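Local coordinates for protein tetraacyldisaccharide 4'-kinase (Aquifex aeolicus, PDB 4EHX) that phosphorylates the 4'-position of a tetraacyldisaccharide 1-phosphate with the gamma-phosphate of ATP to form lipid IVA in lipid A biosynthesis, at residues A[30-38]-A[120-128]; A[137-145]-A[171-180]. All coordinates share one frame; numbering follows the deposited sequence.

Both contacts belong to the P-loop kinase core, and they come in series: contact 1 closes with helix 119-130, and contact 2 opens on strand 134-138, the next element of the chain. Their centres lie about 18 Å apart. The loop of contact 1 runs into strand 38-43, which pairs in parallel with strand 134-138, and the side chains of V38 and L137 touch there. A second junction lies where K32 N approaches K145 O at 2.7 Å, probably as a hydrogen bond. Contact 1 thus joins a peripheral loop to a helix away from the annotated nucleotide site, whereas contact 2 ties together two loops beside the predicted ATP-binding segment.

Contact 1. Residues A[30-38]-A[120-128]; sequences KIKKLPVPV and YKGGLLALE
K32 lies across one face of the Y120 ring, joining the loop that follows helix 7-25 to helix 119-130 at the edge of the P-loop kinase core. Its CB starts over one margin of the ring, 3.6 Å from Y120 CD1. CG carries the chain on without touching the ring, and CD passes Y120 CG and CD2. The bend at chi3 (76°) then brings CE to 3.4 Å from Y120 CD2, a CH-pi contact. The bend at chi4 (44°) places NZ over the same face, 4.5 Å from the centroid of the Y120 ring, in cation-pi geometry. This illustrates how a lysine can use its methylenes and its charge on a single aromatic surface. The ring is brought up to the loop because Y120 CG stands anti to the backbone N (chi1 -179°), and the carbonyl oxygen of K33 meets its edge near the ring plane. Within the loop, K33 NZ donates to L34 O at 2.9 Å. L34 approaches the ring obliquely, with CD2 3.7 Å from Y120 CE1. An alanine in place of Y120 would remove the ring and is likely to leave the K32 ammonium without its aromatic partner and open a gap beside L34 CD2. Farther along the helix, G123 has no side chain, and L34 CD1 comes to 3.9 Å from G123 CA. L34 and V36 also touch F135 on strand 134-138, so the loop packs against helix and strand together. L127 meets three loop residues: its CD1 lies near L34 CD2 and against the P35 ring, while CD2 slides past the methyls of V36. P35 and L127 meet tip to tip, P35 CD 3.6 Å from L127 CD1.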
ATOM      1  N   LYS A  30       7.859 -12.042  22.471  1.00 26.93           N
ATOM      2  CA  LYS A  30       6.793 -11.219  23.006  1.00 25.06           C
ATOM      3  C   LYS A  30       5.980 -10.557  21.894  1.00 21.84           C
ATOM      4  O   LYS A  30       6.539 -10.041  20.918  1.00 24.01           O
ATOM      5  CB  LYS A  30       7.367 -10.149  23.936  1.00 33.26           C
ATOM      6  CG  LYS A  30       6.309  -9.386  24.739  1.00 40.37           C
ATOM      7  CD  LYS A  30       6.930  -8.779  25.987  1.00 52.95           C
ATOM      8  CE  LYS A  30       6.011  -7.751  26.626  1.00 68.34           C
ATOM      9  NZ  LYS A  30       6.774  -6.745  27.431  1.00 74.99           N
ATOM     10  N   ILE A  31       4.662 -10.643  22.040  1.00 24.72           N
ATOM     11  CA  ILE A  31       3.732  -9.914  21.193  1.00 23.43           C
ATOM     12  C   ILE A  31       3.138  -8.784  22.034  1.00 24.78           C
ATOM     13  O   ILE A  31       2.454  -9.036  23.028  1.00 28.82           O
ATOM     14  CB  ILE A  31       2.648 -10.847  20.624  1.00 20.56           C
ATOM     15  CG1 ILE A  31       3.324 -11.912  19.736  1.00 18.49           C
ATOM     16  CG2 ILE A  31       1.621 -10.040  19.802  1.00 22.22           C
ATOM     17  CD1 ILE A  31       2.398 -13.024  19.244  1.00 27.17           C
ATOM     18  N   LYS A  32       3.433  -7.546  21.650  1.00 23.08           N
ATOM     19  CA  LYS A  32       3.004  -6.373  22.424  1.00 25.69           C
ATOM     20  C   LYS A  32       1.591  -5.941  22.055  1.00 25.06           C
ATOM     21  O   LYS A  32       1.151  -6.157  20.941  1.00 22.04           O
ATOM     22  CB  LYS A  32       4.002  -5.232  22.222  1.00 24.99           C
ATOM     23  CG  LYS A  32       5.433  -5.679  22.547  1.00 32.90           C
ATOM     24  CD  LYS A  32       6.464  -4.581  22.342  1.00 41.66           C
ATOM     25  CE  LYS A  32       6.410  -3.569  23.468  1.00 47.94           C
ATOM     26  NZ  LYS A  32       6.301  -4.239  24.793  1.00 55.62           N
ATOM     27  N   LYS A  33       0.890  -5.306  22.987  1.00 23.27           N
ATOM     28  CA  LYS A  33      -0.516  -4.990  22.772  1.00 27.81           C
ATOM     29  C   LYS A  33      -0.804  -3.521  23.006  1.00 26.35           C
ATOM     30  O   LYS A  33      -0.666  -3.034  24.125  1.00 25.62           O
ATOM     31  CB  LYS A  33      -1.373  -5.838  23.718  1.00 30.06           C
ATOM     32  CG  LYS A  33      -2.850  -5.489  23.712  1.00 31.72           C
ATOM     33  CD  LYS A  33      -3.572  -6.117  22.554  1.00 28.67           C
ATOM     34  CE  LYS A  33      -5.091  -6.069  22.744  1.00 28.26           C
ATOM     35  NZ  LYS A  33      -5.609  -4.662  22.828  1.00 27.34           N
ATOM     36  N   LEU A  34      -1.193  -2.806  21.957  1.00 23.55           N
ATOM     37  CA  LEU A  34      -1.668  -1.426  22.123  1.00 21.43           C
ATOM     38  C   LEU A  34      -3.079  -1.408  22.718  1.00 23.82           C
ATOM     39  O   LEU A  34      -3.849  -2.354  22.525  1.00 25.66           O
ATOM     40  CB  LEU A  34      -1.640  -0.678  20.786  1.00 20.62           C
ATOM     41  CG  LEU A  34      -0.230  -0.366  20.269  1.00 23.70           C
ATOM     42  CD1 LEU A  34      -0.281   0.044  18.795  1.00 21.82           C
ATOM     43  CD2 LEU A  34       0.441   0.730  21.115  1.00 24.15           C
ATOM     44  N   PRO A  35      -3.414  -0.335  23.464  1.00 26.94           N
ATOM     45  CA  PRO A  35      -4.700  -0.240  24.170  1.00 30.22           C
ATOM     46  C   PRO A  35      -5.865   0.224  23.298  1.00 37.04           C
ATOM     47  O   PRO A  35      -6.937   0.471  23.843  1.00 34.73           O
ATOM     48  CB  PRO A  35      -4.420   0.799  25.263  1.00 29.85           C
ATOM     49  CG  PRO A  35      -3.395   1.699  24.648  1.00 33.77           C
ATOM     50  CD  PRO A  35      -2.502   0.762  23.838  1.00 24.69           C
ATOM     51  N   VAL A  36      -5.673   0.361  21.988  1.00 22.21           N
ATOM     52  CA  VAL A  36      -6.811   0.562  21.094  1.00 21.03           C
ATOM     53  C   VAL A  36      -6.737  -0.505  20.005  1.00 24.76           C
ATOM     54  O   VAL A  36      -5.710  -1.140  19.854  1.00 22.92           O
ATOM     55  CB  VAL A  36      -6.832   1.983  20.450  1.00 29.11           C
ATOM     56  CG1 VAL A  36      -6.964   3.061  21.516  1.00 31.32           C
ATOM     57  CG2 VAL A  36      -5.583   2.222  19.587  1.00 23.33           C
ATOM     58  N   PRO A  37      -7.820  -0.691  19.242  1.00 21.91           N
ATOM     59  CA  PRO A  37      -7.831  -1.690  18.166  1.00 20.58           C
ATOM     60  C   PRO A  37      -6.783  -1.444  17.068  1.00 16.51           C
ATOM     61  O   PRO A  37      -6.459  -0.294  16.720  1.00 19.03           O
ATOM     62  CB  PRO A  37      -9.251  -1.583  17.597  1.00 25.74           C
ATOM     63  CG  PRO A  37     -10.071  -1.030  18.732  1.00 26.96           C
ATOM     64  CD  PRO A  37      -9.143  -0.063  19.424  1.00 28.80           C
ATOM     65  N   VAL A  38      -6.225  -2.555  16.582  1.00 19.43           N
ATOM     66  CA  VAL A  38      -5.216  -2.561  15.543  1.00 19.57           C
ATOM     67  C   VAL A  38      -5.667  -3.506  14.433  1.00 20.32           C
ATOM     68  O   VAL A  38      -5.946  -4.690  14.665  1.00 21.61           O
ATOM     69  CB  VAL A  38      -3.850  -3.044  16.088  1.00 19.38           C
ATOM     70  CG1 VAL A  38      -2.831  -3.134  14.953  1.00 19.71           C
ATOM     71  CG2 VAL A  38      -3.366  -2.089  17.189  1.00 16.36           C
ATOM     72  N   TYR A 120       4.792  -0.777  17.361  1.00 22.28           N
ATOM     73  CA  TYR A 120       4.328  -0.510  18.717  1.00 23.54           C
ATOM     74  C   TYR A 120       4.757   0.873  19.228  1.00 22.58           C
ATOM     75  O   TYR A 120       3.926   1.645  19.729  1.00 23.62           O
ATOM     76  CB  TYR A 120       4.811  -1.605  19.677  1.00 22.40           C
ATOM     77  CG  TYR A 120       4.352  -1.401  21.103  1.00 26.72           C
ATOM     78  CD1 TYR A 120       3.091  -1.818  21.513  1.00 22.98           C
ATOM     79  CD2 TYR A 120       5.181  -0.789  22.040  1.00 29.82           C
ATOM     80  CE1 TYR A 120       2.663  -1.628  22.831  1.00 24.86           C
ATOM     81  CE2 TYR A 120       4.766  -0.605  23.349  1.00 34.17           C
ATOM     82  CZ  TYR A 120       3.512  -1.033  23.737  1.00 30.07           C
ATOM     83  OH  TYR A 120       3.099  -0.847  25.035  1.00 32.44           O
ATOM     84  N   LYS A 121       6.050   1.189  19.117  1.00 26.04           N
ATOM     85  CA  LYS A 121       6.536   2.511  19.528  1.00 26.06           C
ATOM     86  C   LYS A 121       5.862   3.630  18.741  1.00 26.79           C
ATOM     87  O   LYS A 121       5.609   4.701  19.280  1.00 24.55           O
ATOM     88  CB  LYS A 121       8.058   2.623  19.379  1.00 27.67           C
ATOM     89  CG  LYS A 121       8.834   1.762  20.356  1.00 40.93           C
ATOM     90  CD  LYS A 121      10.339   1.867  20.109  1.00 49.11           C
ATOM     91  CE  LYS A 121      11.125   1.184  21.216  1.00 63.57           C
ATOM     92  NZ  LYS A 121      10.506  -0.110  21.618  1.00 62.54           N
ATOM     93  N   GLY A 122       5.590   3.388  17.462  1.00 27.63           N
ATOM     94  CA  GLY A 122       4.878   4.359  16.645  1.00 22.79           C
ATOM     95  C   GLY A 122       3.484   4.553  17.225  1.00 23.18           C
ATOM     96  O   GLY A 122       2.992   5.678  17.333  1.00 23.28           O
ATOM     97  N   GLY A 123       2.856   3.451  17.615  1.00 23.40           N
ATOM     98  CA  GLY A 123       1.549   3.498  18.248  1.00 20.94           C
ATOM     99  C   GLY A 123       1.559   4.291  19.547  1.00 27.30           C
ATOM    100  O   GLY A 123       0.639   5.049  19.816  1.00 21.04           O
ATOM    101  N   LEU A 124       2.590   4.117  20.372  1.00 27.35           N
ATOM    102  CA  LEU A 124       2.659   4.868  21.625  1.00 27.74           C
ATOM    103  C   LEU A 124       2.764   6.368  21.381  1.00 27.15           C
ATOM    104  O   LEU A 124       2.120   7.160  22.062  1.00 28.63           O
ATOM    105  CB  LEU A 124       3.844   4.415  22.496  1.00 29.28           C
ATOM    106  CG  LEU A 124       3.756   3.020  23.117  1.00 35.97           C
ATOM    107  CD1 LEU A 124       4.887   2.819  24.129  1.00 40.08           C
ATOM    108  CD2 LEU A 124       2.405   2.807  23.773  1.00 33.13           C
ATOM    109  N   LEU A 125       3.596   6.765  20.426  1.00 26.21           N
ATOM    110  CA  LEU A 125       3.742   8.190  20.135  1.00 26.99           C
ATOM    111  C   LEU A 125       2.414   8.753  19.638  1.00 26.18           C
ATOM    112  O   LEU A 125       2.015   9.855  20.010  1.00 27.93           O
ATOM    113  CB  LEU A 125       4.831   8.430  19.088  1.00 30.66           C
ATOM    114  CG  LEU A 125       4.942   9.889  18.626  1.00 32.04           C
ATOM    115  CD1 LEU A 125       5.458  10.783  19.757  1.00 35.89           C
ATOM    116  CD2 LEU A 125       5.831  10.014  17.397  1.00 36.23           C
ATOM    117  N   ALA A 126       1.738   7.994  18.784  1.00 26.70           N
ATOM    118  CA  ALA A 126       0.450   8.430  18.265  1.00 26.35           C
ATOM    119  C   ALA A 126      -0.558   8.588  19.404  1.00 22.73           C
ATOM    120  O   ALA A 126      -1.299   9.565  19.455  1.00 27.27           O
ATOM    121  CB  ALA A 126      -0.069   7.437  17.214  1.00 23.64           C
ATOM    122  N   LEU A 127      -0.595   7.623  20.318  1.00 24.64           N
ATOM    123  CA  LEU A 127      -1.549   7.718  21.414  1.00 28.03           C
ATOM    124  C   LEU A 127      -1.307   8.982  22.228  1.00 36.42           C
ATOM    125  O   LEU A 127      -2.246   9.652  22.641  1.00 36.95           O
ATOM    126  CB  LEU A 127      -1.499   6.474  22.304  1.00 25.14           C
ATOM    127  CG  LEU A 127      -2.134   5.248  21.635  1.00 27.30           C
ATOM    128  CD1 LEU A 127      -1.702   3.963  22.324  1.00 27.64           C
ATOM    129  CD2 LEU A 127      -3.664   5.377  21.582  1.00 31.36           C
ATOM    130  N   GLU A 128      -0.039   9.319  22.420  1.00 30.95           N
ATOM    131  CA  GLU A 128       0.337  10.491  23.194  1.00 33.71           C
ATOM    132  C   GLU A 128      -0.038  11.795  22.488  1.00 32.46           C
ATOM    133  O   GLU A 128      -0.589  12.702  23.103  1.00 36.18           O
ATOM    134  CB  GLU A 128       1.841  10.449  23.477  1.00 36.29           C
ATOM    135  CG  GLU A 128       2.386  11.644  24.234  1.00 62.82           C
ATOM    136  CD  GLU A 128       3.875  11.516  24.497  1.00 83.46           C
ATOM    137  OE1 GLU A 128       4.492  10.558  23.980  1.00 91.20           O
ATOM    138  OE2 GLU A 128       4.426  12.369  25.223  1.00 92.86           O
TER

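Contact 2. Residues A[137-145]-A[171-180]; sequences LDDGFQHRK and REPLKEIRRA
R179 lays its guanidinium on the ring of F141, joining the turn after strand 134-138 of this P-loop kinase to the 3-10 segment 174-179. A bend at chi3 (-55°) turns the group onto the ring, planes 24° apart, with F141 CE2 under one face and R144 CD over the other. F141 itself is buried, and the backbone oxygen of E176 meets its edge 3.3 Å from F141 CZ. In this tight part every nitrogen of R179 is used. NH1 and NH2 grip the two carboxylate oxygens of E172 end-on, and NH1 also binds E176 OE2, completing a salt-bridge network. NH2 reaches F141 O at 2.9 Å from above the carbonyl plane, and one water links NE to that same oxygen. E172 OE1 takes a further bond at 2.8 Å, from Q142 NE2 on its anti side. The guanidinium of R144 runs almost parallel to that of R179 (planes 5° apart) but is displaced, so that R179 CD, not the charged group, lies over its centre, 3.3 Å from R144 CZ. The like charges are probably offset by E172 and E176 and by D25, which forms a salt bridge with R144 NH2. Whereas F141, E172 and E176 are buried, D139 and R171 are both partly exposed, and fewer groups meet there, beside the predicted ATP-binding segment. The side chain of R171 lies about 4 Å from that of V46. Q142 OE1 sits over the centre of the R171 guanidinium, 3.4 Å from R171 CZ, without a hydrogen bond, and the buried R171 NE has no partner in the model. Both acid oxygens use syn lone pairs in a nearly coplanar salt bridge, R171 NH2 to D139 OD1 at 2.9 Å and R171 NH1 to D139 OD2 at 3.3 Å.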
ATOM      1  N   LEU A 137      -2.138  -0.978  10.309  1.00 15.09           N
ATOM      2  CA  LEU A 137      -0.751  -1.193   9.935  1.00 16.70           C
ATOM      3  C   LEU A 137      -0.760  -1.313   8.424  1.00 22.75           C
ATOM      4  O   LEU A 137      -1.441  -2.181   7.855  1.00 22.87           O
ATOM      5  CB  LEU A 137      -0.191  -2.498  10.529  1.00 17.40           C
ATOM      6  CG  LEU A 137      -0.485  -2.802  12.004  1.00 20.81           C
ATOM      7  CD1 LEU A 137       0.317  -4.050  12.458  1.00 22.48           C
ATOM      8  CD2 LEU A 137      -0.126  -1.605  12.888  1.00 23.48           C
ATOM      9  N   ASP A 138      -0.036  -0.439   7.747  1.00 17.76           N
ATOM     10  CA  ASP A 138       0.105  -0.673   6.330  1.00 23.69           C
ATOM     11  C   ASP A 138       1.326  -1.596   6.214  1.00 20.84           C
ATOM     12  O   ASP A 138       2.408  -1.322   6.739  1.00 35.52           O
ATOM     13  CB  ASP A 138       0.187   0.619   5.507  1.00 36.89           C
ATOM     14  CG  ASP A 138       1.505   1.312   5.643  1.00 41.48           C
ATOM     15  OD1 ASP A 138       2.205   1.010   6.617  1.00 41.25           O
ATOM     16  OD2 ASP A 138       1.835   2.168   4.788  1.00 32.42           O
ATOM     17  N   ASP A 139       1.129  -2.718   5.574  1.00 30.01           N
ATOM     18  CA  ASP A 139       2.200  -3.670   5.438  1.00 21.68           C
ATOM     19  C   ASP A 139       2.647  -4.238   6.793  1.00 23.23           C
ATOM     20  O   ASP A 139       3.821  -4.178   7.162  1.00 20.60           O
ATOM     21  CB  ASP A 139       3.374  -3.049   4.676  1.00 24.75           C
ATOM     22  CG  ASP A 139       4.253  -4.106   4.062  1.00 31.97           C
ATOM     23  OD1 ASP A 139       3.695  -5.181   3.761  1.00 26.38           O
ATOM     24  OD2 ASP A 139       5.473  -3.895   3.911  1.00 35.29           O
ATOM     25  N   GLY A 140       1.702  -4.817   7.523  1.00 19.32           N
ATOM     26  CA  GLY A 140       1.988  -5.256   8.870  1.00 19.04           C
ATOM     27  C   GLY A 140       1.910  -6.755   9.087  1.00 21.41           C
ATOM     28  O   GLY A 140       2.064  -7.204  10.222  1.00 19.22           O
ATOM     29  N   PHE A 141       1.688  -7.539   8.030  1.00 16.31           N
ATOM     30  CA  PHE A 141       1.530  -9.006   8.213  1.00 20.28           C
ATOM     31  C   PHE A 141       2.738  -9.702   8.874  1.00 20.54           C
ATOM     32  O   PHE A 141       2.580 -10.599   9.713  1.00 20.24           O
ATOM     33  CB  PHE A 141       1.198  -9.709   6.880  1.00 21.65           C
ATOM     34  CG  PHE A 141       0.694 -11.124   7.039  1.00 20.65           C
ATOM     35  CD1 PHE A 141      -0.601 -11.376   7.497  1.00 16.17           C
ATOM     36  CD2 PHE A 141       1.496 -12.202   6.703  1.00 22.68           C
ATOM     37  CE1 PHE A 141      -1.070 -12.698   7.634  1.00 24.61           C
ATOM     38  CE2 PHE A 141       1.033 -13.521   6.819  1.00 20.94           C
ATOM     39  CZ  PHE A 141      -0.249 -13.764   7.291  1.00 26.90           C
ATOM     40  N   GLN A 142       3.940  -9.291   8.496  1.00 17.71           N
ATOM     41  CA  GLN A 142       5.167  -9.864   9.059  1.00 21.11           C
ATOM     42  C   GLN A 142       5.574  -9.272  10.423  1.00 22.55           C
ATOM     43  O   GLN A 142       6.464  -9.808  11.098  1.00 21.21           O
ATOM     44  CB  GLN A 142       6.327  -9.672   8.072  1.00 23.42           C
ATOM     45  CG  GLN A 142       6.259 -10.570   6.831  1.00 27.39           C
ATOM     46  CD  GLN A 142       5.224 -10.109   5.816  1.00 30.16           C
ATOM     47  OE1 GLN A 142       5.063  -8.908   5.570  1.00 25.32           O
ATOM     48  NE2 GLN A 142       4.521 -11.057   5.221  1.00 23.00           N
ATOM     49  N   HIS A 143       4.961  -8.159  10.818  1.00 18.12           N
ATOM     50  CA  HIS A 143       5.378  -7.479  12.049  1.00 18.01           C
ATOM     51  C   HIS A 143       4.715  -8.094  13.286  1.00 19.01           C
ATOM     52  O   HIS A 143       3.911  -7.445  13.964  1.00 18.79           O
ATOM     53  CB  HIS A 143       5.110  -5.966  11.968  1.00 18.09           C
ATOM     54  CG  HIS A 143       5.895  -5.172  12.970  1.00 19.84           C
ATOM     55  ND1 HIS A 143       7.240  -4.903  12.813  1.00 21.13           N
ATOM     56  CD2 HIS A 143       5.533  -4.600  14.145  1.00 20.18           C
ATOM     57  CE1 HIS A 143       7.674  -4.207  13.851  1.00 25.90           C
ATOM     58  NE2 HIS A 143       6.659  -4.010  14.675  1.00 24.46           N
ATOM     59  N   ARG A 144       5.068  -9.344  13.585  1.00 18.05           N
ATOM     60  CA  ARG A 144       4.307 -10.141  14.545  1.00 18.24           C
ATOM     61  C   ARG A 144       4.471  -9.673  15.981  1.00 21.04           C
ATOM     62  O   ARG A 144       3.654 -10.010  16.844  1.00 19.96           O
ATOM     63  CB  ARG A 144       4.669 -11.622  14.419  1.00 19.64           C
ATOM     64  CG  ARG A 144       4.316 -12.199  13.050  1.00 21.55           C
ATOM     65  CD  ARG A 144       4.495 -13.716  12.997  1.00 17.38           C
ATOM     66  NE  ARG A 144       3.543 -14.435  13.852  1.00 19.20           N
ATOM     67  CZ  ARG A 144       3.539 -15.759  14.004  1.00 23.86           C
ATOM     68  NH1 ARG A 144       4.428 -16.512  13.352  1.00 21.60           N
ATOM     69  NH2 ARG A 144       2.659 -16.335  14.812  1.00 30.63           N
ATOM     70  N   LYS A 145       5.514  -8.883  16.226  1.00 19.13           N
ATOM     71  CA  LYS A 145       5.746  -8.305  17.546  1.00 18.41           C
ATOM     72  C   LYS A 145       4.580  -7.420  18.000  1.00 20.38           C
ATOM     73  O   LYS A 145       4.418  -7.182  19.190  1.00 19.93           O
ATOM     74  CB  LYS A 145       7.054  -7.488  17.567  1.00 28.22           C
ATOM     75  CG  LYS A 145       7.453  -6.972  18.955  1.00 48.57           C
ATOM     76  CD  LYS A 145       8.374  -5.741  18.907  1.00 48.69           C
ATOM     77  CE  LYS A 145       9.564  -5.919  17.990  1.00 49.33           C
ATOM     78  NZ  LYS A 145      10.682  -4.959  18.330  1.00 57.19           N
ATOM     79  N   ARG A 171       7.714 -13.386   0.541  1.00 27.51           N
ATOM     80  CA  ARG A 171       8.466 -13.018   1.738  1.00 26.59           C
ATOM     81  C   ARG A 171       8.375 -14.120   2.789  1.00 26.15           C
ATOM     82  O   ARG A 171       9.236 -14.216   3.663  1.00 25.42           O
ATOM     83  CB  ARG A 171       7.961 -11.684   2.318  1.00 29.82           C
ATOM     84  CG  ARG A 171       8.407 -10.471   1.505  1.00 34.95           C
ATOM     85  CD  ARG A 171       8.052  -9.151   2.190  1.00 47.89           C
ATOM     86  NE  ARG A 171       6.626  -8.860   2.110  1.00 41.34           N
ATOM     87  CZ  ARG A 171       6.073  -7.725   2.523  1.00 47.70           C
ATOM     88  NH1 ARG A 171       6.827  -6.763   3.045  1.00 49.56           N
ATOM     89  NH2 ARG A 171       4.764  -7.548   2.413  1.00 32.30           N
ATOM     90  N   GLU A 172       7.304 -14.914   2.714  1.00 23.29           N
ATOM     91  CA  GLU A 172       7.058 -16.037   3.627  1.00 31.84           C
ATOM     92  C   GLU A 172       6.374 -17.152   2.862  1.00 28.31           C
ATOM     93  O   GLU A 172       5.665 -16.886   1.885  1.00 30.48           O
ATOM     94  CB  GLU A 172       6.081 -15.654   4.740  1.00 30.41           C
ATOM     95  CG  GLU A 172       6.392 -14.430   5.506  1.00 32.77           C
ATOM     96  CD  GLU A 172       5.464 -14.290   6.690  1.00 36.13           C
ATOM     97  OE1 GLU A 172       4.559 -13.427   6.647  1.00 27.42           O
ATOM     98  OE2 GLU A 172       5.634 -15.067   7.658  1.00 27.20           O
ATOM     99  N   PRO A 173       6.534 -18.399   3.336  1.00 24.88           N
ATOM    100  CA  PRO A 173       5.895 -19.568   2.726  1.00 28.53           C
ATOM    101  C   PRO A 173       4.391 -19.424   2.765  1.00 28.28           C
ATOM    102  O   PRO A 173       3.856 -18.799   3.681  1.00 28.31           O
ATOM    103  CB  PRO A 173       6.310 -20.714   3.648  1.00 29.79           C
ATOM    104  CG  PRO A 173       7.573 -20.254   4.286  1.00 35.18           C
ATOM    105  CD  PRO A 173       7.447 -18.773   4.436  1.00 22.08           C
ATOM    106  N   LEU A 174       3.716 -20.008   1.778  1.00 29.65           N
ATOM    107  CA  LEU A 174       2.260 -19.938   1.689  1.00 29.92           C
ATOM    108  C   LEU A 174       1.528 -20.523   2.906  1.00 33.57           C
ATOM    109  O   LEU A 174       0.390 -20.154   3.172  1.00 30.13           O
ATOM    110  CB  LEU A 174       1.779 -20.610   0.399  1.00 33.50           C
ATOM    111  CG  LEU A 174       2.172 -19.967  -0.936  1.00 34.95           C
ATOM    112  CD1 LEU A 174       1.766 -20.867  -2.109  1.00 36.41           C
ATOM    113  CD2 LEU A 174       1.560 -18.572  -1.086  1.00 35.18           C
ATOM    114  N   LYS A 175       2.158 -21.439   3.644  1.00 27.70           N
ATOM    115  CA  LYS A 175       1.503 -21.992   4.835  1.00 25.64           C
ATOM    116  C   LYS A 175       1.119 -20.894   5.838  1.00 27.10           C
ATOM    117  O   LYS A 175       0.204 -21.069   6.645  1.00 28.80           O
ATOM    118  CB  LYS A 175       2.384 -23.048   5.532  1.00 30.85           C
ATOM    119  CG  LYS A 175       3.580 -22.474   6.289  1.00 32.93           C
ATOM    120  CD  LYS A 175       4.420 -23.573   6.985  1.00 33.79           C
ATOM    121  CE  LYS A 175       5.525 -22.933   7.827  1.00 32.33           C
ATOM    122  NZ  LYS A 175       6.297 -23.924   8.643  1.00 42.80           N
ATOM    123  N   GLU A 176       1.825 -19.770   5.794  1.00 24.78           N
ATOM    124  CA  GLU A 176       1.562 -18.667   6.723  1.00 22.25           C
ATOM    125  C   GLU A 176       0.256 -17.928   6.447  1.00 28.10           C
ATOM    126  O   GLU A 176      -0.148 -17.054   7.207  1.00 22.61           O
ATOM    127  CB  GLU A 176       2.744 -17.693   6.756  1.00 23.22           C
ATOM    128  CG  GLU A 176       4.029 -18.345   7.248  1.00 26.03           C
ATOM    129  CD  GLU A 176       3.898 -18.920   8.653  1.00 27.75           C
ATOM    130  OE1 GLU A 176       4.632 -19.875   8.967  1.00 27.34           O
ATOM    131  OE2 GLU A 176       3.071 -18.413   9.451  1.00 25.77           O
ATOM    132  N   ILE A 177      -0.411 -18.280   5.361  1.00 27.00           N
ATOM    133  CA  ILE A 177      -1.781 -17.822   5.155  1.00 26.48           C
ATOM    134  C   ILE A 177      -2.636 -18.120   6.396  1.00 29.05           C
ATOM    135  O   ILE A 177      -3.575 -17.389   6.709  1.00 25.80           O
ATOM    136  CB  ILE A 177      -2.389 -18.454   3.881  1.00 28.49           C
ATOM    137  CG1 ILE A 177      -1.779 -17.783   2.646  1.00 27.14           C
ATOM    138  CG2 ILE A 177      -3.923 -18.309   3.861  1.00 25.09           C
ATOM    139  CD1 ILE A 177      -2.064 -18.509   1.334  1.00 25.49           C
ATOM    140  N   ARG A 178      -2.286 -19.176   7.125  1.00 29.87           N
ATOM    141  CA  ARG A 178      -3.017 -19.522   8.344  1.00 25.14           C
ATOM    142  C   ARG A 178      -3.103 -18.403   9.397  1.00 23.64           C
ATOM    143  O   ARG A 178      -4.014 -18.408  10.231  1.00 26.52           O
ATOM    144  CB  ARG A 178      -2.446 -20.803   8.981  1.00 28.00           C
ATOM    145  CG  ARG A 178      -1.054 -20.656   9.591  1.00 24.18           C
ATOM    146  CD  ARG A 178      -0.520 -22.040   9.991  1.00 33.54           C
ATOM    147  NE  ARG A 178       0.853 -21.985  10.489  1.00 37.34           N
ATOM    148  CZ  ARG A 178       1.679 -23.033  10.526  1.00 49.94           C
ATOM    149  NH1 ARG A 178       1.272 -24.219  10.085  1.00 48.12           N
ATOM    150  NH2 ARG A 178       2.914 -22.896  10.996  1.00 45.62           N
ATOM    151  N   ARG A 179      -2.156 -17.465   9.384  1.00 23.25           N
ATOM    152  CA  ARG A 179      -2.185 -16.353  10.355  1.00 24.72           C
ATOM    153  C   ARG A 179      -3.285 -15.325  10.084  1.00 21.68           C
ATOM    154  O   ARG A 179      -3.643 -14.557  10.974  1.00 23.42           O
ATOM    155  CB  ARG A 179      -0.845 -15.619  10.439  1.00 26.95           C
ATOM    156  CG  ARG A 179       0.345 -16.508  10.725  1.00 26.04           C
ATOM    157  CD  ARG A 179       1.467 -15.717  11.389  1.00 18.68           C
ATOM    158  NE  ARG A 179       1.920 -14.521  10.652  1.00 21.65           N
ATOM    159  CZ  ARG A 179       2.914 -14.504   9.757  1.00 23.11           C
ATOM    160  NH1 ARG A 179       3.561 -15.621   9.435  1.00 24.14           N
ATOM    161  NH2 ARG A 179       3.276 -13.361   9.185  1.00 22.14           N
ATOM    162  N   ALA A 180      -3.812 -15.302   8.863  1.00 25.26           N
ATOM    163  CA  ALA A 180      -4.842 -14.334   8.504  1.00 26.38           C
ATOM    164  C   ALA A 180      -6.158 -14.550   9.243  1.00 27.37           C
ATOM    165  O   ALA A 180      -6.583 -15.680   9.440  1.00 25.12           O
ATOM    166  CB  ALA A 180      -5.091 -14.345   6.982  1.00 25.76           C
TER
HETATM  167  O   HOH W   1       0.602 -12.032  10.947  1.00 20.49           O